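Local coordinates for cellulose biosynthesis protein BcsG (Salmonella typhimurium LT2, PDB 5OLT) that is required for cellulose biosynthesis and carries, outside the membrane, a zinc-binding domain of the alkaline phosphatase family, at residues R44-P49 / L324-V329; R108-S113 / Y131-L136; A23-A28 / I363-K368. All coordinates share one frame; numbering follows the deposited sequence.

Contact 1. Residues R44-P49 / L324-V329; sequences RKTTFP and LVVRAV
F48 and V326 are the closest pair of CA atoms across the contact, 6.1 Å apart, where the extended loop after helix 27-42 passes helix 318-328 near its C-terminal end. This is loop-on-helix packing at the periphery of an alkaline phosphatase-type alpha/beta domain: V325, on the same helix, also rests against M260 of the central mixed sheet, while the 44-49 loop lies against helix 318-328, with F48 also reaching helix 132-138. The contact is almost entirely apolar and centres on V326. V326 and T46 are each modelled in two conformers, so the details of their touching apply to one of them. V326 CG2 forms a CH-pi contact over one face of the F48 ring, 3.9 Å from the ring centroid and 19° off the normal, displaced toward the rim on the CD2 side. That methyl stands anti to its own backbone N, and from there it also meets the T47 carbonyl oxygen, T47 O to V326 CG2 being 3.4 Å. The F48 ring is met at its edge by V325 CG1 and V329 CG2, at 4.3 and 4.4 Å from CE2, so three valines touch one phenyl group. Farther out, P49 slides past V326 and meets V329 tip to tip, with CD of P49 4.1 Å from CG1 of V329. In the conformer described, T46 OG1, anti to its carbonyl carbon (chi1 -51°), hydrogen-bonds to S322 OG on the same helix, while the methyl branch faces the valine: T46 CG2 and V326 CG1 meet tip to tip at 3.6 Å.

Contact 2. Residues R108-S113 / Y131-L136; sequences RLLRAS and YLFDNL
L110 gives its carbonyl oxygen to the start of the next helix across the contact: helix 102-110 ends beside the beginning of helix 132-138, with Y131 as N-cap. These two buried helices belong to the alpha/beta core of the alkaline phosphatase-like domain; helix 102-110 starts at the zinc ligand S102, and the disulfide C114-C130 joins the residues flanking the two segments. L110 O gathers the clear bonds of the joint. It accepts the amide of L132 at 3.0 Å, with the donor tilted 22° from the carbonyl plane, and a proton of a bound water at 2.7 Å. The same water takes the amide of F133 at 2.8 Å, so two N-H groups of the first helical turn are served, one directly and one through water; the helix start may polarise the carbonyl further. Y131 CA adds a CA-H...O contact to it.

Among the polar side chains, R111, extended from CG to NE (chi2 -176°), runs beside Y131 in the same direction, its CG over one face of the phenol ring and Y131 OH over one face of the guanidinium, whose plane is turned 63° from the ring. Y131 OH and R111 NH2 are 3.2 Å apart at a poor angle; each has its own partner, A126 N for the hydroxyl and N163 O for the guanidinium. S113 OG bonds to S322 OG and lies 3.2 Å from N135 ND2, which donates to E129 O.

Apolar contacts complete the joint. A112 CB approaches L132 CD2 at 4.4 Å. The L110 and F133 side chains cross at a slant, CD2 of L110 3.6 Å from CD1 of F133.

Contact 3. Residues A23-A28 / I363-K368; sequences APPTTA and IQYQGK
A23 and Y365 form the one hydrogen bond of this contact: the phenol OH donates to the A23 carbonyl oxygen at 2.6 Å, a short bond. The donor stands above the carbonyl plane, 35° out of it, with a C=O...O angle of 122°; seen from the tyrosine, the acceptor lies at the ring's edge and in its plane. A second polar group stops beside the same oxygen. Q366 NE2 is 3.1 Å from A23 O, but the angle is poor for a bond, and this amide donates to Q21 O instead. P25 packs beside the pair, its CB touching the tyrosine ring at CD1, 3.9 Å away. The proline ring and the Q366 side chain cross at about a right angle, and P25 CD lies 4.0 Å from Q366 OE1.

Tight turns shape the backbone on both sides. The tyrosine and glutamine belong to a beta hairpin with a two-residue loop, a type I' turn from Y365 to K368 with Q366 and G367 at its corner; it is closed by Y365 N to K368 O at 2.8 Å and K368 N to Y365 O at 3.1 Å. With CG anti to the backbone N (chi1 -168°), Y365 starts its ring on the side of the proline-rich segment. There P25 centres an inverse gamma turn, T26 N to P24 O, and T26 then caps the following helix through OG1 to N29 N.

Farther out, W33 of helix 27-42 and Y365 form a T-shaped (edge-to-face) pair, and L30 of that helix touches both P25 and Y365. The contact thus ties the N-terminal end of helix 27-42 to the hairpin of strands 360-365 and 368-373, in the small C-terminal antiparallel sheet.

In the fold
Contacts 1 and 2 are neighbours, their centres 10 Å apart, and form one continuous patch: T46 N lies 2.8 Å from S113 O, a probable hydrogen bond, and the CE1 side of the F48 ring packs on S113 and N135. Contact 2 is wholly buried and joins two helices through a carbonyl and a water, whereas contact 1, partly buried, lays a loop on a third helix by methyl and ring packing. Contact 3 lies on the surface, its centre more than 30 Å from the other two, and rests on a tyrosine hydroxyl bond and one proline packed beside the ring. Helix 27-42 connects these regions: contact 3 holds its start, and the loop of contact 1 follows its end.

Contact 1. Residues R44-P49 / L324-V329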
ATOM      1  N   ARG A  44      10.756   5.086  14.022  1.00 12.68           N
ATOM      2  CA  ARG A  44       9.287   5.122  13.942  1.00 12.46           C
ATOM      3  C   ARG A  44       8.725   3.724  13.921  1.00 14.08           C
ATOM      4  O   ARG A  44       9.228   2.842  13.232  1.00 14.01           O
ATOM      5  CB  ARG A  44       8.829   5.837  12.652  1.00 12.24           C
ATOM      6  CG  ARG A  44       9.340   7.244  12.533  1.00 13.69           C
ATOM      7  CD  ARG A  44       8.883   7.895  11.233  1.00 12.78           C
ATOM      8  NE  ARG A  44       7.518   8.397  11.361  1.00 11.97           N
ATOM      9  CZ  ARG A  44       6.886   9.069  10.396  1.00 11.70           C
ATOM     10  NH1 ARG A  44       7.419   9.192   9.185  1.00 12.90           N
ATOM     11  NH2 ARG A  44       5.666   9.540  10.617  1.00 13.15           N
ATOM     12  N   LYS A  45       7.652   3.530  14.692  1.00 13.88           N
ATOM     13  CA  LYS A  45       6.954   2.251  14.686  1.00 15.27           C
ATOM     14  C   LYS A  45       5.538   2.493  15.152  1.00 16.25           C
ATOM     15  O   LYS A  45       5.264   3.443  15.892  1.00 19.66           O
ATOM     16  CB  LYS A  45       7.674   1.197  15.544  1.00 19.08           C
ATOM     17  CG  LYS A  45       7.583   1.416  17.033  1.00 25.44           C
ATOM     18  CD  LYS A  45       8.118   0.202  17.790  1.00 34.21           C
ATOM     19  CE  LYS A  45       7.764   0.303  19.277  1.00 39.83           C
ATOM     20  NZ  LYS A  45       8.033  -0.945  20.050  1.00 43.52           N
ATOM     21  N   THR A  46       4.668   1.628  14.671  0.70 15.37           N
ATOM     22  CA  THR A  46       3.326   1.505  15.217  0.70 15.34           C
ATOM     23  C   THR A  46       3.421   0.634  16.448  0.70 16.63           C
ATOM     24  O   THR A  46       3.973  -0.445  16.429  0.70 21.44           O
ATOM     25  CB  THR A  46       2.427   0.810  14.207  0.70 16.89           C
ATOM     26  OG1 THR A  46       2.565   1.490  12.971  0.70 16.13           O
ATOM     27  CG2 THR A  46       0.990   0.836  14.672  0.70 17.62           C
ATOM     28  N   THR A  47       2.848   1.080  17.534  1.00 17.30           N
ATOM     29  CA  THR A  47       2.809   0.147  18.682  1.00 19.84           C
ATOM     30  C   THR A  47       1.477  -0.587  18.730  1.00 16.23           C
ATOM     31  O   THR A  47       0.426   0.047  18.842  1.00 19.03           O
ATOM     32  CB  THR A  47       3.103   0.851  20.002  1.00 24.76           C
ATOM     33  OG1 THR A  47       4.426   1.392  19.916  1.00 30.80           O
ATOM     34  CG2 THR A  47       3.070  -0.131  21.156  1.00 28.42           C
ATOM     35  N   PHE A  48       1.548  -1.902  18.550  1.00 17.06           N
ATOM     36  CA  PHE A  48       0.398  -2.790  18.783  1.00 17.43           C
ATOM     37  C   PHE A  48       0.218  -3.085  20.270  1.00 20.74           C
ATOM     38  O   PHE A  48       1.197  -3.100  21.025  1.00 22.69           O
ATOM     39  CB  PHE A  48       0.530  -4.064  17.959  1.00 18.70           C
ATOM     40  CG  PHE A  48       0.188  -3.862  16.513  1.00 16.88           C
ATOM     41  CD1 PHE A  48       1.111  -3.275  15.633  1.00 16.83           C
ATOM     42  CD2 PHE A  48      -1.074  -4.227  16.032  1.00 16.76           C
ATOM     43  CE1 PHE A  48       0.766  -3.060  14.318  1.00 18.47           C
ATOM     44  CE2 PHE A  48      -1.429  -3.991  14.718  1.00 18.12           C
ATOM     45  CZ  PHE A  48      -0.496  -3.426  13.837  1.00 18.42           C
ATOM     46  N   PRO A  49      -1.034  -3.312  20.706  1.00 20.45           N
ATOM     47  CA  PRO A  49      -1.225  -3.710  22.114  1.00 22.66           C
ATOM     48  C   PRO A  49      -0.606  -5.076  22.396  1.00 25.14           C
ATOM     49  O   PRO A  49      -0.457  -5.901  21.478  1.00 23.30           O
ATOM     50  CB  PRO A  49      -2.745  -3.825  22.243  1.00 22.79           C
ATOM     51  CG  PRO A  49      -3.234  -4.034  20.839  1.00 21.54           C
ATOM     52  CD  PRO A  49      -2.311  -3.207  19.980  1.00 20.42           C
ATOM     53  N   LEU A 324      -3.672   2.942  10.791  1.00 10.30           N
ATOM     54  CA  LEU A 324      -5.110   2.716  10.703  1.00  9.86           C
ATOM     55  C   LEU A 324      -5.486   1.318  11.169  1.00 10.27           C
ATOM     56  O   LEU A 324      -6.522   1.156  11.854  1.00 10.99           O
ATOM     57  CB  LEU A 324      -5.608   2.948   9.256  1.00  9.95           C
ATOM     58  CG  LEU A 324      -5.710   4.437   8.859  1.00  9.89           C
ATOM     59  CD1 LEU A 324      -5.875   4.544   7.357  1.00 12.62           C
ATOM     60  CD2 LEU A 324      -6.861   5.157   9.587  1.00 12.64           C
ATOM     61  N   VAL A 325      -4.652   0.312  10.866  1.00  9.62           N
ATOM     62  CA  VAL A 325      -4.878  -1.041  11.370  1.00  9.90           C
ATOM     63  C   VAL A 325      -4.846  -1.073  12.899  1.00 10.60           C
ATOM     64  O   VAL A 325      -5.741  -1.681  13.506  1.00 11.53           O
ATOM     65  CB  VAL A 325      -3.921  -2.087  10.720  1.00 10.13           C
ATOM     66  CG1 VAL A 325      -4.091  -3.474  11.374  1.00 12.49           C
ATOM     67  CG2 VAL A 325      -4.185  -2.157   9.202  1.00 10.77           C
ATOM     68  N   VAL A 326      -3.850  -0.461  13.532  0.70 10.68           N
ATOM     69  CA  VAL A 326      -3.850  -0.561  14.978  0.70 11.32           C
ATOM     70  C   VAL A 326      -5.072   0.163  15.573  0.70 10.87           C
ATOM     71  O   VAL A 326      -5.641  -0.346  16.546  0.70 10.70           O
ATOM     72  CB  VAL A 326      -2.499  -0.132  15.563  0.70 11.68           C
ATOM     73  CG1 VAL A 326      -2.382   1.370  15.664  0.70 11.60           C
ATOM     74  CG2 VAL A 326      -2.250  -0.786  16.905  0.70 14.77           C
ATOM     75  N   ARG A 327      -5.509   1.278  14.953  1.00 11.10           N
ATOM     76  CA  ARG A 327      -6.709   2.008  15.432  1.00 11.11           C
ATOM     77  C   ARG A 327      -7.942   1.121  15.351  1.00 10.75           C
ATOM     78  O   ARG A 327      -8.863   1.257  16.177  1.00 14.52           O
ATOM     79  CB  ARG A 327      -6.905   3.320  14.664  1.00 11.30           C
ATOM     80  CG  ARG A 327      -5.763   4.291  14.980  1.00 11.95           C
ATOM     81  CD  ARG A 327      -5.935   5.605  14.279  1.00 12.41           C
ATOM     82  NE  ARG A 327      -4.814   6.503  14.589  1.00 12.89           N
ATOM     83  CZ  ARG A 327      -4.785   7.786  14.222  1.00 12.53           C
ATOM     84  NH1 ARG A 327      -5.811   8.333  13.576  1.00 13.83           N
ATOM     85  NH2 ARG A 327      -3.718   8.534  14.486  1.00 14.56           N
ATOM     86  N   ALA A 328      -7.940   0.167  14.427  1.00 10.94           N
ATOM     87  CA  ALA A 328      -9.072  -0.751  14.263  1.00 11.22           C
ATOM     88  C   ALA A 328      -8.921  -2.075  14.963  1.00 11.44           C
ATOM     89  O   ALA A 328      -9.881  -2.836  14.989  1.00 11.77           O
ATOM     90  CB  ALA A 328      -9.272  -1.009  12.786  1.00 12.38           C
ATOM     91  N   VAL A 329      -7.717  -2.385  15.484  1.00 11.89           N
ATOM     92  CA  VAL A 329      -7.389  -3.800  15.772  1.00 11.59           C
ATOM     93  C   VAL A 329      -8.238  -4.469  16.861  1.00 11.97           C
ATOM     94  O   VAL A 329      -8.464  -5.683  16.790  1.00 12.98           O
ATOM     95  CB  VAL A 329      -5.854  -4.009  16.049  1.00 12.20           C
ATOM     96  CG1 VAL A 329      -5.479  -3.553  17.456  1.00 14.11           C
ATOM     97  CG2 VAL A 329      -5.442  -5.448  15.808  1.00 14.71           C
TER

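Contact 2. Residues R108-S113 / Y131-L136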
ATOM      1  N   ARG A 108       7.996  -3.745   1.406  1.00  9.29           N
ATOM      2  CA  ARG A 108       7.747  -2.506   2.135  1.00  9.11           C
ATOM      3  C   ARG A 108       6.356  -2.547   2.801  1.00  9.31           C
ATOM      4  O   ARG A 108       6.201  -2.143   3.942  1.00 10.05           O
ATOM      5  CB  ARG A 108       7.885  -1.310   1.215  1.00  8.64           C
ATOM      6  CG  ARG A 108       9.335  -1.033   0.826  1.00  9.97           C
ATOM      7  CD  ARG A 108       9.479   0.196  -0.071  1.00  9.98           C
ATOM      8  NE  ARG A 108      10.906   0.452  -0.365  1.00 10.64           N
ATOM      9  CZ  ARG A 108      11.772   0.979   0.508  1.00  9.95           C
ATOM     10  NH1 ARG A 108      11.386   1.401   1.714  1.00 10.36           N
ATOM     11  NH2 ARG A 108      13.071   1.080   0.164  1.00 11.44           N
ATOM     12  N   LEU A 109       5.352  -3.007   2.070  1.00  9.43           N
ATOM     13  CA  LEU A 109       4.009  -3.103   2.634  1.00  9.92           C
ATOM     14  C   LEU A 109       3.949  -4.120   3.780  1.00 10.07           C
ATOM     15  O   LEU A 109       3.333  -3.847   4.824  1.00 10.51           O
ATOM     16  CB  LEU A 109       3.033  -3.523   1.518  1.00 10.42           C
ATOM     17  CG  LEU A 109       1.561  -3.775   1.909  1.00 10.01           C
ATOM     18  CD1 LEU A 109       0.925  -2.647   2.695  1.00 12.58           C
ATOM     19  CD2 LEU A 109       0.786  -3.990   0.631  1.00 12.39           C
ATOM     20  N   LEU A 110       4.607  -5.272   3.610  1.00 10.34           N
ATOM     21  CA  LEU A 110       4.625  -6.279   4.673  1.00 10.27           C
ATOM     22  C   LEU A 110       5.384  -5.792   5.915  1.00 10.58           C
ATOM     23  O   LEU A 110       5.074  -6.215   7.037  1.00 11.46           O
ATOM     24  CB  LEU A 110       5.135  -7.649   4.160  1.00 11.52           C
ATOM     25  CG  LEU A 110       4.172  -8.233   3.114  1.00 12.80           C
ATOM     26  CD1 LEU A 110       4.857  -9.333   2.346  1.00 13.40           C
ATOM     27  CD2 LEU A 110       2.896  -8.751   3.753  1.00 14.03           C
ATOM     28  N   ARG A 111       6.270  -4.806   5.727  1.00 10.60           N
ATOM     29  CA  ARG A 111       7.002  -4.208   6.842  1.00 10.50           C
ATOM     30  C   ARG A 111       6.406  -2.843   7.233  1.00 10.53           C
ATOM     31  O   ARG A 111       7.094  -1.965   7.754  1.00 10.93           O
ATOM     32  CB  ARG A 111       8.490  -4.107   6.519  1.00 11.34           C
ATOM     33  CG  ARG A 111       9.162  -5.454   6.340  1.00 13.03           C
ATOM     34  CD  ARG A 111      10.656  -5.281   6.118  1.00 14.43           C
ATOM     35  NE  ARG A 111      11.250  -6.578   5.824  1.00 16.57           N
ATOM     36  CZ  ARG A 111      12.560  -6.771   5.731  1.00 16.07           C
ATOM     37  NH1 ARG A 111      13.390  -5.742   5.957  1.00 16.72           N
ATOM     38  NH2 ARG A 111      13.000  -8.009   5.484  1.00 17.14           N
ATOM     39  N   ALA A 112       5.071  -2.676   7.044  1.00  9.91           N
ATOM     40  CA  ALA A 112       4.440  -1.370   7.240  1.00  9.34           C
ATOM     41  C   ALA A 112       4.495  -0.819   8.682  1.00 10.63           C
ATOM     42  O   ALA A 112       4.229   0.370   8.862  1.00 11.55           O
ATOM     43  CB  ALA A 112       2.970  -1.422   6.820  1.00 10.21           C
ATOM     44  N   SER A 113       4.763  -1.692   9.686  1.00 10.77           N
ATOM     45  CA  SER A 113       4.654  -1.238  11.073  1.00 10.95           C
ATOM     46  C   SER A 113       5.893  -0.526  11.597  1.00 11.57           C
ATOM     47  O   SER A 113       5.851  -0.032  12.719  1.00 13.45           O
ATOM     48  CB  SER A 113       4.269  -2.404  11.973  1.00 11.30           C
ATOM     49  OG  SER A 113       2.989  -2.942  11.568  1.00 11.69           O
ATOM     50  N   TYR A 131       6.746  -6.279  11.061  1.00 11.23           N
ATOM     51  CA  TYR A 131       5.962  -7.080  10.127  1.00 11.30           C
ATOM     52  C   TYR A 131       4.501  -7.019  10.500  1.00 11.87           C
ATOM     53  O   TYR A 131       4.080  -7.617  11.480  1.00 12.02           O
ATOM     54  CB  TYR A 131       6.453  -8.526  10.062  1.00 12.90           C
ATOM     55  CG  TYR A 131       7.877  -8.664   9.576  1.00 13.68           C
ATOM     56  CD1 TYR A 131       8.953  -8.454  10.450  1.00 15.15           C
ATOM     57  CD2 TYR A 131       8.142  -9.014   8.251  1.00 15.65           C
ATOM     58  CE1 TYR A 131      10.266  -8.598  10.013  1.00 16.84           C
ATOM     59  CE2 TYR A 131       9.466  -9.149   7.806  1.00 17.08           C
ATOM     60  CZ  TYR A 131      10.504  -8.967   8.714  1.00 17.47           C
ATOM     61  OH  TYR A 131      11.827  -9.083   8.312  1.00 21.09           O
ATOM     62  N   LEU A 132       3.736  -6.253   9.715  1.00 11.62           N
ATOM     63  CA  LEU A 132       2.334  -5.995  10.033  1.00 11.54           C
ATOM     64  C   LEU A 132       1.539  -7.291  10.299  1.00 11.70           C
ATOM     65  O   LEU A 132       0.761  -7.372  11.293  1.00 11.31           O
ATOM     66  CB  LEU A 132       1.703  -5.224   8.863  1.00 11.59           C
ATOM     67  CG  LEU A 132       0.187  -4.978   8.919  1.00 11.81           C
ATOM     68  CD1 LEU A 132      -0.134  -4.085  10.136  1.00 14.81           C
ATOM     69  CD2 LEU A 132      -0.259  -4.349   7.584  1.00 14.80           C
ATOM     70  N   PHE A 133       1.677  -8.275   9.422  1.00 12.17           N
ATOM     71  CA  PHE A 133       0.924  -9.522   9.542  1.00 12.01           C
ATOM     72  C   PHE A 133       1.386 -10.355  10.733  1.00 13.45           C
ATOM     73  O   PHE A 133       0.573 -11.089  11.310  1.00 14.68           O
ATOM     74  CB  PHE A 133       0.906 -10.313   8.223  1.00 12.59           C
ATOM     75  CG  PHE A 133       0.035  -9.676   7.180  1.00 12.14           C
ATOM     76  CD1 PHE A 133       0.505  -8.624   6.396  1.00 13.32           C
ATOM     77  CD2 PHE A 133      -1.275 -10.117   7.006  1.00 13.75           C
ATOM     78  CE1 PHE A 133      -0.327  -8.017   5.450  1.00 13.74           C
ATOM     79  CE2 PHE A 133      -2.105  -9.536   6.051  1.00 15.06           C
ATOM     80  CZ  PHE A 133      -1.644  -8.483   5.282  1.00 13.13           C
ATOM     81  N   ASP A 134       2.658 -10.218  11.133  1.00 13.59           N
ATOM     82  CA  ASP A 134       3.113 -10.916  12.349  0.70 14.44           C
ATOM     83  C   ASP A 134       2.540 -10.284  13.592  1.00 13.72           C
ATOM     84  O   ASP A 134       2.168 -10.991  14.536  1.00 15.69           O
ATOM     85  CB  ASP A 134       4.625 -10.901  12.411  0.70 15.82           C
ATOM     86  CG  ASP A 134       5.243 -11.926  11.500  0.70 20.56           C
ATOM     87  OD1 ASP A 134       4.522 -12.846  11.018  0.70 25.13           O
ATOM     88  OD2 ASP A 134       6.470 -11.820  11.271  0.70 23.13           O
ATOM     89  N   ASN A 135       2.458  -8.954  13.599  1.00 12.83           N
ATOM     90  CA  ASN A 135       1.822  -8.233  14.695  1.00 12.90           C
ATOM     91  C   ASN A 135       0.379  -8.709  14.828  1.00 12.76           C
ATOM     92  O   ASN A 135      -0.105  -8.921  15.945  1.00 15.14           O
ATOM     93  CB  ASN A 135       1.876  -6.712  14.456  1.00 12.94           C
ATOM     94  CG  ASN A 135       3.301  -6.158  14.557  1.00 13.83           C
ATOM     95  OD1 ASN A 135       4.132  -6.677  15.321  1.00 17.48           O
ATOM     96  ND2 ASN A 135       3.596  -5.126  13.795  1.00 13.66           N
ATOM     97  N   LEU A 136      -0.310  -8.886  13.697  1.00 12.06           N
ATOM     98  CA  LEU A 136      -1.687  -9.370  13.772  1.00 12.54           C
ATOM     99  C   LEU A 136      -1.773 -10.837  14.166  1.00 13.62           C
ATOM    100  O   LEU A 136      -2.651 -11.216  14.974  1.00 13.98           O
ATOM    101  CB  LEU A 136      -2.377  -9.111  12.433  1.00 12.46           C
ATOM    102  CG  LEU A 136      -2.534  -7.621  12.144  1.00 12.07           C
ATOM    103  CD1 LEU A 136      -2.969  -7.474  10.687  1.00 13.85           C
ATOM    104  CD2 LEU A 136      -3.529  -6.939  13.105  1.00 14.16           C
TER
HETATM  105  O   HOH W   1       3.805  -8.578   7.603  1.00 14.24           O

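Contact 3. Residues A23-A28 / I363-K368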
ATOM      1  N   ALA A  23      17.984  24.052   3.948  1.00 22.39           N
ATOM      2  CA  ALA A  23      19.320  24.211   3.324  1.00 22.19           C
ATOM      3  C   ALA A  23      19.239  24.240   1.779  1.00 21.15           C
ATOM      4  O   ALA A  23      18.339  23.583   1.194  1.00 21.09           O
ATOM      5  CB  ALA A  23      20.259  23.096   3.772  1.00 23.81           C
ATOM      6  N   PRO A  24      20.165  24.957   1.103  1.00 19.24           N
ATOM      7  CA  PRO A  24      20.110  24.989  -0.369  1.00 20.67           C
ATOM      8  C   PRO A  24      20.332  23.608  -0.992  1.00 19.14           C
ATOM      9  O   PRO A  24      21.040  22.789  -0.401  1.00 18.48           O
ATOM     10  CB  PRO A  24      21.219  25.981  -0.752  1.00 25.24           C
ATOM     11  CG  PRO A  24      21.383  26.802   0.472  1.00 30.18           C
ATOM     12  CD  PRO A  24      21.242  25.846   1.607  1.00 23.69           C
ATOM     13  N   PRO A  25      19.692  23.330  -2.141  1.00 19.79           N
ATOM     14  CA  PRO A  25      19.738  21.990  -2.735  1.00 18.88           C
ATOM     15  C   PRO A  25      21.065  21.539  -3.412  1.00 19.38           C
ATOM     16  O   PRO A  25      21.084  21.127  -4.572  1.00 26.61           O
ATOM     17  CB  PRO A  25      18.584  22.028  -3.744  1.00 21.48           C
ATOM     18  CG  PRO A  25      18.498  23.466  -4.148  1.00 23.21           C
ATOM     19  CD  PRO A  25      18.750  24.208  -2.867  1.00 23.35           C
ATOM     20  N   THR A  26      22.143  21.522  -2.662  1.00 17.20           N
ATOM     21  CA  THR A  26      23.417  21.019  -3.149  1.00 16.78           C
ATOM     22  C   THR A  26      23.480  19.507  -2.974  1.00 14.58           C
ATOM     23  O   THR A  26      22.722  18.927  -2.161  1.00 14.51           O
ATOM     24  CB  THR A  26      24.575  21.632  -2.346  1.00 17.93           C
ATOM     25  OG1 THR A  26      24.443  21.202  -0.978  1.00 17.65           O
ATOM     26  CG2 THR A  26      24.537  23.173  -2.421  1.00 19.81           C
ATOM     27  N   THR A  27      24.393  18.842  -3.660  1.00 15.10           N
ATOM     28  CA  THR A  27      24.549  17.384  -3.454  1.00 15.54           C
ATOM     29  C   THR A  27      24.792  17.051  -1.968  1.00 14.79           C
ATOM     30  O   THR A  27      24.182  16.115  -1.419  1.00 14.67           O
ATOM     31  CB  THR A  27      25.585  16.766  -4.424  1.00 20.10           C
ATOM     32  OG1 THR A  27      24.958  16.582  -5.697  1.00 22.44           O
ATOM     33  CG2 THR A  27      26.068  15.399  -3.962  1.00 19.64           C
ATOM     34  N   ALA A  28      25.678  17.809  -1.308  1.00 14.35           N
ATOM     35  CA  ALA A  28      25.967  17.531   0.088  1.00 13.39           C
ATOM     36  C   ALA A  28      24.713  17.662   0.960  1.00 13.40           C
ATOM     37  O   ALA A  28      24.463  16.816   1.818  1.00 14.07           O
ATOM     38  CB  ALA A  28      27.096  18.434   0.621  1.00 15.06           C
ATOM     39  N   ILE A 363      13.871  11.764  -4.548  1.00  9.26           N
ATOM     40  CA  ILE A 363      13.274  12.572  -3.460  1.00  9.86           C
ATOM     41  C   ILE A 363      12.643  13.825  -4.027  1.00 10.12           C
ATOM     42  O   ILE A 363      12.914  14.211  -5.173  1.00 11.54           O
ATOM     43  CB  ILE A 363      14.311  12.973  -2.363  1.00 10.47           C
ATOM     44  CG1 ILE A 363      15.325  14.001  -2.900  1.00 11.62           C
ATOM     45  CG2 ILE A 363      14.999  11.694  -1.839  1.00 11.35           C
ATOM     46  CD1 ILE A 363      16.344  14.492  -1.860  1.00 13.67           C
ATOM     47  N   GLN A 364      11.782  14.441  -3.217  1.00 10.65           N
ATOM     48  CA  GLN A 364      11.298  15.798  -3.462  1.00 11.63           C
ATOM     49  C   GLN A 364      12.029  16.706  -2.493  1.00 12.36           C
ATOM     50  O   GLN A 364      12.039  16.442  -1.302  1.00 14.54           O
ATOM     51  CB  GLN A 364       9.793  15.899  -3.242  1.00 14.91           C
ATOM     52  CG  GLN A 364       8.966  15.098  -4.222  1.00 17.81           C
ATOM     53  CD  GLN A 364       8.743  15.808  -5.543  1.00 20.31           C
ATOM     54  OE1 GLN A 364       9.073  16.975  -5.703  1.00 23.91           O
ATOM     55  NE2 GLN A 364       8.151  15.109  -6.472  1.00 22.54           N
ATOM     56  N   TYR A 365      12.639  17.760  -2.993  1.00 12.53           N
ATOM     57  CA  TYR A 365      13.394  18.669  -2.104  1.00 13.51           C
ATOM     58  C   TYR A 365      12.999  20.071  -2.502  1.00 14.71           C
ATOM     59  O   TYR A 365      13.176  20.450  -3.671  1.00 14.17           O
ATOM     60  CB  TYR A 365      14.919  18.462  -2.253  1.00 14.36           C
ATOM     61  CG  TYR A 365      15.692  19.161  -1.157  1.00 13.50           C
ATOM     62  CD1 TYR A 365      16.019  20.516  -1.283  1.00 14.88           C
ATOM     63  CD2 TYR A 365      16.073  18.475   0.015  1.00 15.10           C
ATOM     64  CE1 TYR A 365      16.697  21.186  -0.260  1.00 14.91           C
ATOM     65  CE2 TYR A 365      16.724  19.136   1.051  1.00 15.89           C
ATOM     66  CZ  TYR A 365      17.050  20.492   0.894  1.00 15.20           C
ATOM     67  OH  TYR A 365      17.713  21.149   1.913  1.00 18.97           O
ATOM     68  N   GLN A 366      12.446  20.817  -1.536  1.00 15.91           N
ATOM     69  CA  GLN A 366      11.853  22.129  -1.775  1.00 17.54           C
ATOM     70  C   GLN A 366      10.912  22.093  -2.977  1.00 17.65           C
ATOM     71  O   GLN A 366      10.930  22.973  -3.848  1.00 21.74           O
ATOM     72  CB  GLN A 366      12.936  23.203  -1.910  1.00 16.99           C
ATOM     73  CG  GLN A 366      13.689  23.406  -0.608  1.00 19.53           C
ATOM     74  CD  GLN A 366      14.819  24.403  -0.714  1.00 22.73           C
ATOM     75  OE1 GLN A 366      15.039  24.996  -1.760  1.00 28.37           O
ATOM     76  NE2 GLN A 366      15.544  24.582   0.370  1.00 23.17           N
ATOM     77  N   GLY A 367      10.129  21.009  -3.029  1.00 17.55           N
ATOM     78  CA  GLY A 367       9.048  20.865  -4.003  1.00 19.34           C
ATOM     79  C   GLY A 367       9.470  20.432  -5.394  1.00 19.20           C
ATOM     80  O   GLY A 367       8.634  20.427  -6.296  1.00 23.63           O
ATOM     81  N   LYS A 368      10.736  20.042  -5.577  1.00 16.19           N
ATOM     82  CA  LYS A 368      11.236  19.667  -6.903  1.00 15.90           C
ATOM     83  C   LYS A 368      11.825  18.260  -6.801  1.00 13.68           C
ATOM     84  O   LYS A 368      12.454  17.937  -5.798  1.00 13.72           O
ATOM     85  CB  LYS A 368      12.336  20.624  -7.369  1.00 21.07           C
ATOM     86  CG  LYS A 368      11.886  22.092  -7.470  1.00 26.96           C
ATOM     87  CD  LYS A 368      13.010  23.051  -7.880  1.00 34.79           C
ATOM     88  CE  LYS A 368      13.734  22.616  -9.160  1.00 42.43           C
ATOM     89  NZ  LYS A 368      13.990  23.764 -10.080  1.00 46.61           N
TER